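Local coordinates for zinc phosphodiesterase ELAC protein 1 (Homo sapiens, PDB 3ZWF) that cleaves tRNA ends as a two-zinc phosphodiesterase, acting in tRNA repair by removing a 2',3'-cyclic phosphate and showing some tRNA 3'-processing endonuclease activity, at residues 2-7 with 352-357; 15-20 with 310-315; 30-35 with 54-59; 270-275 with 293-298. All blocks are in the same frame, centred on the assembly; numbering follows the deposited sequence. Where two conformers were deposited one is given.

In the fold
The four contacts belong to a metallo-beta-lactamase fold, two mixed sheets packed together with a two-zinc site at one end. Contact 1 closes nearly the whole chain into a loop, and the other three are nested inside it. Contacts 1 and 3 lie in the same sheet, their centres 14 Å apart. Contact 4 belongs to the second sheet and meets contact 1 where Ile-271 CD1 packs 3.8 Å from Phe-5 CZ. Contact 2 holds His-311, a zinc ligand. Contact 4 meets it at Thr-275, whose OG1 is 2.9 Å from His-311 ND1, a probable hydrogen bond; in contact 3 the side chain of Asp-34 lies about 7 Å from a zinc ion.

Contact 1: 2-7 with 352-357; sequences DVTFLG and FMVISI. With EDO (1,2-ethanediol), chain H; EDO (1,2-ethanediol), chain G.
Val-3 and Ile-355 form the hydrogen-bonded pair at the middle of an antiparallel strand pairing that joins the N- and C-terminal ends of the metallo-beta-lactamase fold. Strands 2-5 and 354-356 run 4.6 Å apart at their axes, and 354-356 is an outermost strand of its sheet within the chain. Val-3 N gives its hydrogen to Ile-355 O at 2.8 Å, and Ile-355 N returns the bond to Val-3 O. Phe-5 N continues the pattern to Met-353 O, while Phe-352 N reaches Phe-5 O at 2.7 Å although Phe-352 lies beyond the strand. Two non-hydrogen-bonded pairs, Asp-2 with Ser-356 and Thr-4 with Val-354, flank the central one.

The apolar contacts gather on the face that carries Val-3 and Ile-355. Val-3 CG2, anti to the carbonyl carbon, meets Ile-357 CD1 at 3.6 Å. Phe-5 brings its CE1 to Ile-355 CD1 at 3.9 Å, the methyl lying at the ring edge; Met-353 O is at the edge too, in the ring plane. Met-353 SD makes an oblique Met-aromatic contact, 45° off the normal of the Phe-5 ring. Val-308 of strand 306-310, in the other sheet, packs against both Phe-5 and Ile-355.

The other face carries Asp-2, Thr-4 and Ser-356, with Val-354 among them. Asp-2 OD1 forms a salt bridge with Arg-25 of the next strand. Val-354 CG2 makes a van der Waals contact with Thr-4 OG1 at 3.7 Å, and that hydroxyl shares a hydrogen bond of 2.6 Å with O2 of an ethanediol, probably from the crystallisation liquor.

Contact 2: 15-20 with 310-315; sequences PTRGAS and THFSQR. With ZN (zinc ion), chain D.
Arg-17 and Gln-314 face each other across two irregular loops of the metallo-beta-lactamase active site, whose touching parts run 144° apart in direction, and the backbones stay well separated, with 7.4 Å between Arg-17 CA and Gln-314 CA. Side chains therefore bridge the gap.

In Gln-314 the bend at chi2 (-76°) places CD back toward the 15-20 loop. From there NE2 donates to Arg-17 O at 2.8 Å, with the acceptor close to the amide plane but the donor tilted from the carbonyl plane. NE2 also bonds Tyr-12 O, and OE1 bonds the hydroxyl of Ser-14. A water gives a further hydrogen to Gln-314 OE1 and links it to Thr-16 OG1 and Arg-315 N.

The extended Arg-17 chain carries its guanidinium to Phe-312, whose CD2 lies over one face, 3.5 Å from Arg-17 CZ. Ring and guanidinium planes are 47° apart, so this is an oblique packing rather than a flat stack. Arg-17 NH1 is held by Thr-8 OG1 and Ala-349 O, while NE reaches Ser-313 O through a second water.

At the other end, Thr-275 OG1 is bonded to His-311 ND1. On the far side of the imidazole lies a zinc ion; among its other ligands are Asp-64, His-65 and Asp-251, besides a water, and His-311 NE2 binds it at 2.2 Å.

Contact 3: 30-35 with 54-59; sequences CWLFDC and TKIFIT
Phe-33 and Phe-57 lie side by side in an offset stack, their ring centroids 4.6 Å apart and their planes within 9°. Both hold CG anti to the carbonyl carbon (chi1 -55° in Phe-57), which starts the two rings in the same direction. Phe-57 CD1 sits over the rim of the Phe-33 face, 3.6 Å from Phe-33 CE2. Trp-31 completes the aromatic cluster obliquely, its six-membered ring inclined at 54° to Phe-57. Phe-187 and Val-189 of the second sheet cover this side.

The Lys-55 chain runs alongside the indole and lays CD over its five-membered ring in a CH-pi contact, 3.9 Å from the centroid. The lysine ends in a salt bridge to Glu-90. Thr-54 OG1 lies at the indole edge, and Glu-29 accepts hydrogen bonds from both Trp-31 NE1 and this hydroxyl.

Parallel backbone bonds join the strands, among them Phe-57 N to Leu-32 O. Beyond them the Asp-34 carboxylate grips Thr-59 twice through syn lone pairs: Thr-59 N donates to OD1 at 2.8 Å in a nearly straight bond, and Thr-59 OG1 to OD2 at 2.7 Å. Asp-34 OD2 also bonds ND1 of the zinc ligand His-65, making Asp-34 a second-shell residue. Adjacent parallel strands of a beta-alpha-beta unit, crossing over through helix 39-45 and leading into the zinc-binding loop, are typical of the metallo-beta-lactamase fold.

Contact 4: 270-275 with 293-298; sequences LIHEAT and QMAATF
His-272 turns one ring face to helix 292-301, and the methyl of Ala-295 rests on it in a CH-pi contact. Ala-295 CB lies 3.8 Å from the ring centroid, displaced toward the rim and closest to ND1. At the imidazole edge stands Phe-298, with its CD2 4.0 Å from His-272 CD2. The same Phe-298 CD2 also meets Leu-270 CD2 at 3.8 Å, the two side chains crossing at about a right angle.

The imidazole is fixed in rotation by a bond within its own segment. His-272 CG stands anti to the backbone N (chi1 -160°), and ND1 donates to Glu-273 O at 2.8 Å, in the carbonyl plane and on a lone pair. Glu-273 OE1 accepts from Thr-275 OG1 and Thr-275 N, both from the same face of the carboxylate, and from Ser-290 N, while OE2 accepts from Cys-252 N and His-289 ND1. Thr-275 is second shell to the zinc through His-311, with Glu-273 behind it.

Helix segment 293-298 runs at 152° to strand 270-273, nearly antiparallel. Helix 292-301 covers the outside of the second sheet, the helix-on-sheet layer of the alpha-beta-beta-alpha sandwich of the metallo-beta-lactamase fold.

Contact 1: 2-7 with 352-357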
loop_
_atom_site.group_PDB
_atom_site.type_symbol
_atom_site.label_atom_id
_atom_site.label_comp_id
_atom_site.label_asym_id
_atom_site.label_seq_id
_atom_site.Cartn_x
_atom_site.Cartn_y
_atom_site.Cartn_z
ATOM N N ASP A 2 23.315 11.245 -5.377
ATOM C CA ASP A 2 23.068 10.805 -4.009
ATOM C C ASP A 2 22.042 9.693 -3.936
ATOM O O ASP A 2 21.303 9.436 -4.882
ATOM C CB ASP A 2 22.749 11.966 -3.053
ATOM C CG ASP A 2 21.662 12.880 -3.549
ATOM O OD1 ASP A 2 20.569 12.405 -3.908
ATOM O OD2 ASP A 2 21.900 14.105 -3.558
ATOM N N VAL A 3 22.106 8.978 -2.830
ATOM C CA VAL A 3 21.187 7.923 -2.500
ATOM C C VAL A 3 20.411 8.341 -1.256
ATOM O O VAL A 3 21.004 8.714 -0.262
ATOM C CB VAL A 3 22.010 6.665 -2.257
ATOM C CG1 VAL A 3 21.188 5.487 -1.992
ATOM C CG2 VAL A 3 22.886 6.401 -3.507
ATOM N N THR A 4 19.085 8.280 -1.334
ATOM C CA THR A 4 18.224 8.579 -0.202
ATOM C C THR A 4 17.424 7.335 0.207
ATOM O O THR A 4 16.675 6.778 -0.592
ATOM C CB THR A 4 17.220 9.710 -0.528
ATOM O OG1 THR A 4 17.918 10.903 -0.876
ATOM C CG2 THR A 4 16.283 9.991 0.693
ATOM N N PHE A 5 17.586 6.909 1.448
ATOM C CA PHE A 5 16.813 5.788 1.996
ATOM C C PHE A 5 15.451 6.243 2.450
ATOM O O PHE A 5 15.334 7.076 3.330
ATOM C CB PHE A 5 17.579 5.116 3.127
ATOM C CG PHE A 5 18.816 4.436 2.643
ATOM C CD1 PHE A 5 19.961 5.172 2.465
ATOM C CD2 PHE A 5 18.811 3.094 2.240
ATOM C CE1 PHE A 5 21.136 4.588 1.950
ATOM C CE2 PHE A 5 20.012 2.506 1.704
ATOM C CZ PHE A 5 21.132 3.251 1.577
ATOM N N LEU A 6 14.399 5.662 1.903
ATOM C CA LEU A 6 13.046 5.978 2.311
ATOM C C LEU A 6 12.491 4.974 3.333
ATOM O O LEU A 6 11.749 5.340 4.257
ATOM C CB LEU A 6 12.107 6.132 1.116
ATOM C CG LEU A 6 12.494 7.273 0.166
ATOM C CD1 LEU A 6 11.756 7.210 -1.137
ATOM C CD2 LEU A 6 12.352 8.664 0.805
ATOM N N GLY A 7 12.860 3.719 3.160
ATOM C CA GLY A 7 12.477 2.661 4.064
ATOM C C GLY A 7 13.557 1.622 4.167
ATOM O O GLY A 7 14.083 1.088 3.126
ATOM N N PHE A 352 15.531 8.208 5.729
ATOM C CA PHE A 352 15.826 9.615 5.361
ATOM C C PHE A 352 17.309 9.940 5.309
ATOM O O PHE A 352 17.700 11.080 5.024
ATOM C CB PHE A 352 15.035 10.606 6.212
ATOM C CG PHE A 352 13.574 10.331 6.183
ATOM C CD1 PHE A 352 12.879 10.540 5.032
ATOM C CD2 PHE A 352 12.914 9.846 7.298
ATOM C CE1 PHE A 352 11.514 10.242 4.951
ATOM C CE2 PHE A 352 11.556 9.547 7.242
ATOM C CZ PHE A 352 10.862 9.756 6.068
ATOM N N MET A 353 18.127 8.919 5.543
ATOM C CA MET A 353 19.566 9.051 5.362
ATOM C C MET A 353 19.860 9.348 3.885
ATOM O O MET A 353 19.276 8.745 2.981
ATOM C CB MET A 353 20.287 7.773 5.797
ATOM C CG MET A 353 21.812 7.814 5.686
ATOM S SD MET A 353 22.561 6.230 6.077
ATOM C CE MET A 353 22.692 6.402 7.844
ATOM N N VAL A 354 20.740 10.330 3.664
ATOM C CA VAL A 354 21.206 10.647 2.337
ATOM C C VAL A 354 22.704 10.445 2.294
ATOM O O VAL A 354 23.397 10.967 3.133
ATOM C CB VAL A 354 20.916 12.112 1.969
ATOM C CG1 VAL A 354 21.373 12.391 0.535
ATOM C CG2 VAL A 354 19.423 12.420 2.094
ATOM N N ILE A 355 23.165 9.660 1.332
ATOM C CA ILE A 355 24.595 9.427 1.100
ATOM C C ILE A 355 24.952 9.988 -0.271
ATOM O O ILE A 355 24.356 9.640 -1.252
ATOM C CB ILE A 355 24.971 7.938 1.132
ATOM C CG1 ILE A 355 24.658 7.343 2.502
ATOM C CG2 ILE A 355 26.466 7.772 0.852
ATOM C CD1 ILE A 355 24.737 5.845 2.566
ATOM N N SER A 356 25.974 10.840 -0.300
ATOM C CA SER A 356 26.403 11.523 -1.509
ATOM C C SER A 356 27.550 10.686 -2.069
ATOM O O SER A 356 28.365 10.197 -1.293
ATOM C CB SER A 356 26.911 12.934 -1.128
ATOM O OG SER A 356 26.909 13.827 -2.218
ATOM N N ILE A 357 27.626 10.507 -3.392
ATOM C CA ILE A 357 28.733 9.730 -3.979
ATOM C C ILE A 357 29.584 10.694 -4.801
ATOM O O ILE A 357 29.165 11.161 -5.855
ATOM C CB ILE A 357 28.270 8.532 -4.856
ATOM C CG1 ILE A 357 27.326 7.591 -4.090
ATOM C CG2 ILE A 357 29.456 7.714 -5.300
ATOM C CD1 ILE A 357 26.034 8.186 -3.719
HETATM C C1 EDO H . 21.365 15.688 -6.396
HETATM O O1 EDO H . 20.641 16.319 -7.461
HETATM C C2 EDO H . 22.132 14.499 -6.951
HETATM O O2 EDO H . 22.819 13.865 -5.884
HETATM C C1 EDO G . 15.740 14.065 1.233
HETATM O O1 EDO G . 15.898 12.888 2.032
HETATM C C2 EDO G . 16.942 14.385 0.355
HETATM O O2 EDO G . 17.122 13.396 -0.641
#

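Contact 2: 15-20 with 310-315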
loop_
_atom_site.group_PDB
_atom_site.type_symbol
_atom_site.label_atom_id
_atom_site.label_comp_id
_atom_site.label_asym_id
_atom_site.label_seq_id
_atom_site.Cartn_x
_atom_site.Cartn_y
_atom_site.Cartn_z
ATOM N N PRO A 15 6.392 2.333 12.080
ATOM C CA PRO A 15 6.580 3.740 12.398
ATOM C C PRO A 15 8.059 4.169 12.459
ATOM O O PRO A 15 8.374 5.326 12.183
ATOM C CB PRO A 15 5.920 3.881 13.785
ATOM C CG PRO A 15 4.914 2.798 13.855
ATOM C CD PRO A 15 5.624 1.636 13.128
ATOM N N THR A 16 8.949 3.234 12.747
ATOM C CA THR A 16 10.406 3.573 12.855
ATOM C C THR A 16 11.225 3.275 11.613
ATOM O O THR A 16 12.265 3.908 11.371
ATOM C CB THR A 16 11.021 2.873 14.070
ATOM O OG1 THR A 16 10.830 1.464 13.975
ATOM C CG2 THR A 16 10.370 3.331 15.335
ATOM N N ARG A 17 10.772 2.295 10.829
ATOM C CA ARG A 17 11.420 1.933 9.553
ATOM C C ARG A 17 10.382 1.566 8.491
ATOM O O ARG A 17 9.661 0.574 8.644
ATOM C CB ARG A 17 12.398 0.765 9.697
ATOM C CG ARG A 17 13.607 0.974 10.596
ATOM C CD ARG A 17 14.515 -0.241 10.529
ATOM N NE ARG A 17 15.682 -0.218 11.425
ATOM C CZ ARG A 17 16.822 0.421 11.163
ATOM N NH1 ARG A 17 16.970 1.139 10.053
ATOM N NH2 ARG A 17 17.832 0.333 11.998
ATOM N N GLY A 18 10.321 2.384 7.445
ATOM C CA GLY A 18 9.435 2.131 6.315
ATOM C C GLY A 18 9.828 0.858 5.571
ATOM O O GLY A 18 10.924 0.312 5.796
ATOM N N ALA A 19 8.911 0.364 4.764
ATOM C CA ALA A 19 9.199 -0.745 3.880
ATOM C C ALA A 19 10.189 -0.324 2.797
ATOM O O ALA A 19 10.403 0.871 2.526
ATOM C CB ALA A 19 7.935 -1.273 3.267
ATOM N N SER A 20 10.789 -1.325 2.175
ATOM C CA SER A 20 11.903 -1.075 1.248
ATOM C C SER A 20 11.625 -0.018 0.174
ATOM O O SER A 20 10.671 -0.105 -0.589
ATOM C CB SER A 20 12.349 -2.376 0.606
ATOM O OG SER A 20 12.999 -3.122 1.618
ATOM N N THR A 310 20.853 -2.595 5.062
ATOM C CA THR A 310 19.461 -2.156 5.172
ATOM C C THR A 310 18.574 -3.362 5.312
ATOM O O THR A 310 19.030 -4.478 5.516
ATOM C CB THR A 310 19.092 -1.233 3.988
ATOM O OG1 THR A 310 17.863 -0.541 4.237
ATOM C CG2 THR A 310 19.014 -2.025 2.674
ATOM N N HIS A 311 17.254 -3.114 5.309
ATOM C CA HIS A 311 16.258 -4.195 5.455
ATOM C C HIS A 311 16.433 -4.941 6.756
ATOM O O HIS A 311 16.464 -6.156 6.794
ATOM C CB HIS A 311 16.301 -5.168 4.252
ATOM C CG HIS A 311 15.093 -6.034 4.083
ATOM N ND1 HIS A 311 14.980 -7.290 4.640
ATOM C CD2 HIS A 311 13.999 -5.879 3.296
ATOM C CE1 HIS A 311 13.834 -7.837 4.275
ATOM N NE2 HIS A 311 13.243 -7.019 3.424
ATOM N N PHE A 312 16.441 -4.180 7.839
ATOM C CA PHE A 312 16.560 -4.707 9.174
ATOM C C PHE A 312 15.249 -5.208 9.781
ATOM O O PHE A 312 14.216 -4.606 9.589
ATOM C CB PHE A 312 17.133 -3.628 10.092
ATOM C CG PHE A 312 18.506 -3.123 9.690
ATOM C CD1 PHE A 312 19.597 -3.936 9.840
ATOM C CD2 PHE A 312 18.681 -1.828 9.197
ATOM C CE1 PHE A 312 20.853 -3.490 9.449
ATOM C CE2 PHE A 312 19.930 -1.363 8.806
ATOM C CZ PHE A 312 21.021 -2.178 8.973
ATOM N N SER A 313 15.323 -6.365 10.435
ATOM C CA SER A 313 14.203 -6.919 11.168
ATOM C C SER A 313 13.575 -5.815 12.043
ATOM O O SER A 313 14.281 -5.028 12.712
ATOM C CB SER A 313 14.653 -8.095 12.046
ATOM O OG SER A 313 13.555 -8.587 12.823
ATOM N N GLN A 314 12.232 -5.784 12.015
ATOM C CA GLN A 314 11.509 -4.758 12.756
ATOM C C GLN A 314 11.495 -5.102 14.263
ATOM O O GLN A 314 11.598 -6.264 14.661
ATOM C CB GLN A 314 10.077 -4.621 12.234
ATOM C CG GLN A 314 9.922 -4.072 10.855
ATOM C CD GLN A 314 10.119 -2.573 10.709
ATOM O OE1 GLN A 314 10.558 -1.882 11.632
ATOM N NE2 GLN A 314 9.834 -2.068 9.494
ATOM N N ARG A 315 11.393 -4.066 15.085
ATOM C CA ARG A 315 11.313 -4.241 16.532
ATOM C C ARG A 315 9.870 -4.657 16.800
ATOM O O ARG A 315 9.001 -3.805 16.973
ATOM C CB ARG A 315 11.675 -2.944 17.271
HETATM ZN ZN ZN D . 11.724 -7.876 2.094
HETATM O O HOH W 1 12.182 -1.315 13.651
HETATM O O HOH W 2 14.563 -2.330 13.235
HETATM O O HOH W 3 10.396 -9.219 1.030
#

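Contact 3: 30-35 with 54-59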
loop_
_atom_site.group_PDB
_atom_site.type_symbol
_atom_site.label_atom_id
_atom_site.label_comp_id
_atom_site.label_asym_id
_atom_site.label_seq_id
_atom_site.Cartn_x
_atom_site.Cartn_y
_atom_site.Cartn_z
ATOM N N CYS A 30 15.320 11.298 -10.631
ATOM C CA CYS A 30 15.187 10.302 -9.557
ATOM C C CYS A 30 14.832 8.925 -10.089
ATOM O O CYS A 30 13.862 8.771 -10.843
ATOM C CB CYS A 30 14.142 10.721 -8.483
ATOM S SG CYS A 30 14.611 12.135 -7.522
ATOM N N TRP A 31 15.594 7.926 -9.660
ATOM C CA TRP A 31 15.260 6.517 -9.875
ATOM C C TRP A 31 14.940 5.831 -8.539
ATOM O O TRP A 31 15.726 5.876 -7.587
ATOM C CB TRP A 31 16.381 5.720 -10.564
ATOM C CG TRP A 31 16.781 6.210 -11.894
ATOM C CD1 TRP A 31 16.138 7.114 -12.686
ATOM C CD2 TRP A 31 17.938 5.774 -12.632
ATOM N NE1 TRP A 31 16.841 7.292 -13.865
ATOM C CE2 TRP A 31 17.958 6.491 -13.845
ATOM C CE3 TRP A 31 18.955 4.863 -12.366
ATOM C CZ2 TRP A 31 18.953 6.316 -14.797
ATOM C CZ3 TRP A 31 19.976 4.708 -13.303
ATOM C CH2 TRP A 31 19.958 5.433 -14.500
ATOM N N LEU A 32 13.775 5.211 -8.478
ATOM C CA LEU A 32 13.337 4.514 -7.282
ATOM C C LEU A 32 13.609 3.010 -7.361
ATOM O O LEU A 32 13.245 2.340 -8.328
ATOM C CB LEU A 32 11.826 4.759 -7.068
ATOM C CG LEU A 32 11.132 4.048 -5.887
ATOM C CD1 LEU A 32 11.661 4.518 -4.561
ATOM C CD2 LEU A 32 9.612 4.279 -5.985
ATOM N N PHE A 33 14.220 2.492 -6.316
ATOM C CA PHE A 33 14.528 1.078 -6.171
ATOM C C PHE A 33 13.674 0.549 -5.027
ATOM O O PHE A 33 13.893 0.893 -3.855
ATOM C CB PHE A 33 16.029 0.858 -5.904
ATOM C CG PHE A 33 16.880 1.165 -7.077
ATOM C CD1 PHE A 33 17.273 2.471 -7.353
ATOM C CD2 PHE A 33 17.270 0.152 -7.965
ATOM C CE1 PHE A 33 18.081 2.761 -8.495
ATOM C CE2 PHE A 33 18.027 0.444 -9.095
ATOM C CZ PHE A 33 18.434 1.747 -9.352
ATOM N N ASP A 34 12.700 -0.269 -5.422
ATOM C CA ASP A 34 11.645 -0.842 -4.564
ATOM C C ASP A 34 10.634 0.202 -4.084
ATOM O O ASP A 34 10.878 1.410 -4.072
ATOM C CB ASP A 34 12.216 -1.698 -3.424
ATOM C CG ASP A 34 12.768 -3.079 -3.943
ATOM O OD1 ASP A 34 12.398 -3.457 -5.032
ATOM O OD2 ASP A 34 13.518 -3.756 -3.219
ATOM N N CYS A 35 9.469 -0.313 -3.747
ATOM C CA CYS A 35 8.311 0.544 -3.466
ATOM C C CYS A 35 7.327 -0.148 -2.533
ATOM O O CYS A 35 6.199 -0.458 -2.881
ATOM C CB CYS A 35 7.638 0.982 -4.774
ATOM S SG CYS A 35 6.542 2.391 -4.583
ATOM N N THR A 54 11.628 9.163 -12.713
ATOM C CA THR A 54 11.532 8.769 -14.128
ATOM C C THR A 54 11.640 7.254 -14.378
ATOM O O THR A 54 11.246 6.746 -15.437
ATOM C CB THR A 54 12.604 9.450 -14.956
ATOM O OG1 THR A 54 13.890 9.131 -14.405
ATOM C CG2 THR A 54 12.438 10.956 -14.931
ATOM N N LYS A 55 12.191 6.548 -13.401
ATOM C CA LYS A 55 12.347 5.107 -13.477
ATOM C C LYS A 55 12.140 4.475 -12.114
ATOM O O LYS A 55 12.493 5.055 -11.095
ATOM C CB LYS A 55 13.746 4.717 -14.006
ATOM C CG LYS A 55 14.094 5.319 -15.369
ATOM C CD LYS A 55 15.404 4.777 -15.940
ATOM C CE LYS A 55 15.900 5.638 -17.109
ATOM N NZ LYS A 55 14.935 5.636 -18.210
ATOM N N ILE A 56 11.602 3.262 -12.145
ATOM C CA ILE A 56 11.362 2.455 -10.972
ATOM C C ILE A 56 11.834 1.037 -11.218
ATOM O O ILE A 56 11.551 0.442 -12.272
ATOM C CB ILE A 56 9.816 2.477 -10.607
ATOM C CG1 ILE A 56 9.381 3.933 -10.390
ATOM C CG2 ILE A 56 9.531 1.646 -9.367
ATOM C CD1 ILE A 56 7.890 4.141 -10.204
ATOM N N PHE A 57 12.571 0.500 -10.265
ATOM C CA PHE A 57 13.151 -0.817 -10.340
ATOM C C PHE A 57 12.672 -1.634 -9.146
ATOM O O PHE A 57 12.922 -1.255 -8.005
ATOM C CB PHE A 57 14.705 -0.741 -10.332
ATOM C CG PHE A 57 15.297 0.138 -11.413
ATOM C CD1 PHE A 57 15.384 1.516 -11.276
ATOM C CD2 PHE A 57 15.785 -0.441 -12.586
ATOM C CE1 PHE A 57 15.902 2.309 -12.264
ATOM C CE2 PHE A 57 16.305 0.350 -13.577
ATOM C CZ PHE A 57 16.399 1.723 -13.426
ATOM N N ILE A 58 12.067 -2.788 -9.416
ATOM C CA ILE A 58 11.556 -3.671 -8.345
ATOM C C ILE A 58 12.346 -4.951 -8.262
ATOM O O ILE A 58 12.511 -5.662 -9.279
ATOM C CB ILE A 58 10.039 -4.013 -8.585
ATOM C CG1 ILE A 58 9.179 -2.749 -8.663
ATOM C CG2 ILE A 58 9.525 -4.957 -7.494
ATOM C CD1 ILE A 58 9.187 -1.827 -7.407
ATOM N N THR A 59 12.924 -5.215 -7.082
ATOM C CA THR A 59 13.887 -6.348 -6.909
ATOM C C THR A 59 13.208 -7.713 -6.882
ATOM O O THR A 59 13.732 -8.680 -7.382
ATOM C CB THR A 59 14.703 -6.234 -5.646
ATOM O OG1 THR A 59 13.828 -6.165 -4.502
ATOM C CG2 THR A 59 15.614 -4.978 -5.683
#

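Contact 4: 270-275 with 293-298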
loop_
_atom_site.group_PDB
_atom_site.type_symbol
_atom_site.label_atom_id
_atom_site.label_comp_id
_atom_site.label_asym_id
_atom_site.label_seq_id
_atom_site.Cartn_x
_atom_site.Cartn_y
_atom_site.Cartn_z
ATOM N N LEU A 270 27.604 -0.156 -2.372
ATOM C CA LEU A 270 26.908 -1.430 -2.433
ATOM C C LEU A 270 25.849 -1.463 -1.314
ATOM O O LEU A 270 26.200 -1.357 -0.147
ATOM C CB LEU A 270 27.883 -2.589 -2.253
ATOM C CG LEU A 270 27.312 -3.997 -2.091
ATOM C CD1 LEU A 270 26.473 -4.367 -3.273
ATOM C CD2 LEU A 270 28.491 -4.972 -1.963
ATOM N N ILE A 271 24.584 -1.580 -1.704
ATOM C CA ILE A 271 23.424 -1.651 -0.761
ATOM C C ILE A 271 22.955 -3.103 -0.676
ATOM O O ILE A 271 22.648 -3.741 -1.692
ATOM C CB ILE A 271 22.288 -0.762 -1.180
ATOM C CG1 ILE A 271 22.762 0.684 -1.329
ATOM C CG2 ILE A 271 21.050 -0.935 -0.189
ATOM C CD1 ILE A 271 21.644 1.600 -1.774
ATOM N N HIS A 272 23.023 -3.644 0.530
ATOM C CA HIS A 272 22.773 -5.058 0.775
ATOM C C HIS A 272 21.873 -5.202 2.022
ATOM O O HIS A 272 22.013 -4.474 2.990
ATOM C CB HIS A 272 24.114 -5.786 1.005
ATOM C CG HIS A 272 24.060 -7.267 0.814
ATOM N ND1 HIS A 272 23.364 -8.111 1.660
ATOM C CD2 HIS A 272 24.684 -8.068 -0.094
ATOM C CE1 HIS A 272 23.507 -9.359 1.226
ATOM N NE2 HIS A 272 24.304 -9.361 0.175
ATOM N N GLU A 273 20.991 -6.192 1.981
ATOM C CA GLU A 273 20.236 -6.497 3.208
ATOM C C GLU A 273 21.063 -7.152 4.326
ATOM O O GLU A 273 22.075 -7.813 4.118
ATOM C CB GLU A 273 19.055 -7.407 2.918
ATOM C CG GLU A 273 19.430 -8.816 2.498
ATOM C CD GLU A 273 18.479 -9.806 3.143
ATOM O OE1 GLU A 273 18.560 -9.987 4.384
ATOM O OE2 GLU A 273 17.605 -10.328 2.435
ATOM N N ALA A 274 20.637 -6.906 5.543
ATOM C CA ALA A 274 21.107 -7.669 6.701
ATOM C C ALA A 274 19.945 -7.813 7.673
ATOM O O ALA A 274 19.886 -7.122 8.684
ATOM C CB ALA A 274 22.291 -7.000 7.388
ATOM N N THR A 275 19.026 -8.696 7.300
ATOM C CA THR A 275 17.749 -8.821 8.016
ATOM C C THR A 275 17.919 -9.188 9.491
ATOM O O THR A 275 17.283 -8.589 10.382
ATOM C CB THR A 275 16.758 -9.788 7.310
ATOM O OG1 THR A 275 16.526 -9.340 5.966
ATOM C CG2 THR A 275 15.453 -9.844 8.098
ATOM N N GLN A 293 27.600 -10.489 8.533
ATOM C CA GLN A 293 28.825 -11.183 8.086
ATOM C C GLN A 293 28.695 -11.669 6.642
ATOM O O GLN A 293 29.651 -11.660 5.885
ATOM C CB GLN A 293 29.185 -12.325 9.015
ATOM C CG GLN A 293 30.575 -12.955 8.687
ATOM C CD GLN A 293 31.765 -11.974 8.589
ATOM O OE1 GLN A 293 32.394 -11.836 7.497
ATOM N NE2 GLN A 293 32.114 -11.344 9.711
ATOM N N MET A 294 27.490 -12.060 6.239
ATOM C CA MET A 294 27.297 -12.556 4.860
ATOM C C MET A 294 27.423 -11.402 3.875
ATOM O O MET A 294 28.085 -11.523 2.809
ATOM C CB MET A 294 25.927 -13.239 4.691
ATOM C CG MET A 294 25.781 -14.497 5.521
ATOM S SD MET A 294 24.069 -15.055 5.643
ATOM C CE MET A 294 23.639 -15.248 3.886
ATOM N N ALA A 295 26.851 -10.264 4.256
ATOM C CA ALA A 295 26.908 -9.064 3.428
ATOM C C ALA A 295 28.362 -8.560 3.310
ATOM O O ALA A 295 28.819 -8.200 2.224
ATOM C CB ALA A 295 26.009 -7.969 3.981
ATOM N N ALA A 296 29.059 -8.563 4.443
ATOM C CA ALA A 296 30.436 -8.069 4.545
ATOM C C ALA A 296 31.381 -8.917 3.682
ATOM O O ALA A 296 32.282 -8.410 3.021
ATOM C CB ALA A 296 30.899 -8.068 6.009
ATOM N N THR A 297 31.136 -10.219 3.694
ATOM C CA THR A 297 31.939 -11.158 2.939
ATOM C C THR A 297 31.731 -10.915 1.435
ATOM O O THR A 297 32.704 -10.913 0.637
ATOM C CB THR A 297 31.567 -12.599 3.319
ATOM O OG1 THR A 297 31.957 -12.851 4.663
ATOM C CG2 THR A 297 32.298 -13.622 2.407
ATOM N N PHE A 298 30.482 -10.693 1.033
ATOM C CA PHE A 298 30.200 -10.339 -0.372
ATOM C C PHE A 298 30.832 -8.995 -0.777
ATOM O O PHE A 298 31.405 -8.876 -1.865
ATOM C CB PHE A 298 28.703 -10.318 -0.680
ATOM C CG PHE A 298 28.407 -9.966 -2.098
ATOM C CD1 PHE A 298 28.733 -10.854 -3.133
ATOM C CD2 PHE A 298 27.888 -8.728 -2.422
ATOM C CE1 PHE A 298 28.460 -10.528 -4.452
ATOM C CE2 PHE A 298 27.580 -8.411 -3.748
ATOM C CZ PHE A 298 27.878 -9.303 -4.758
#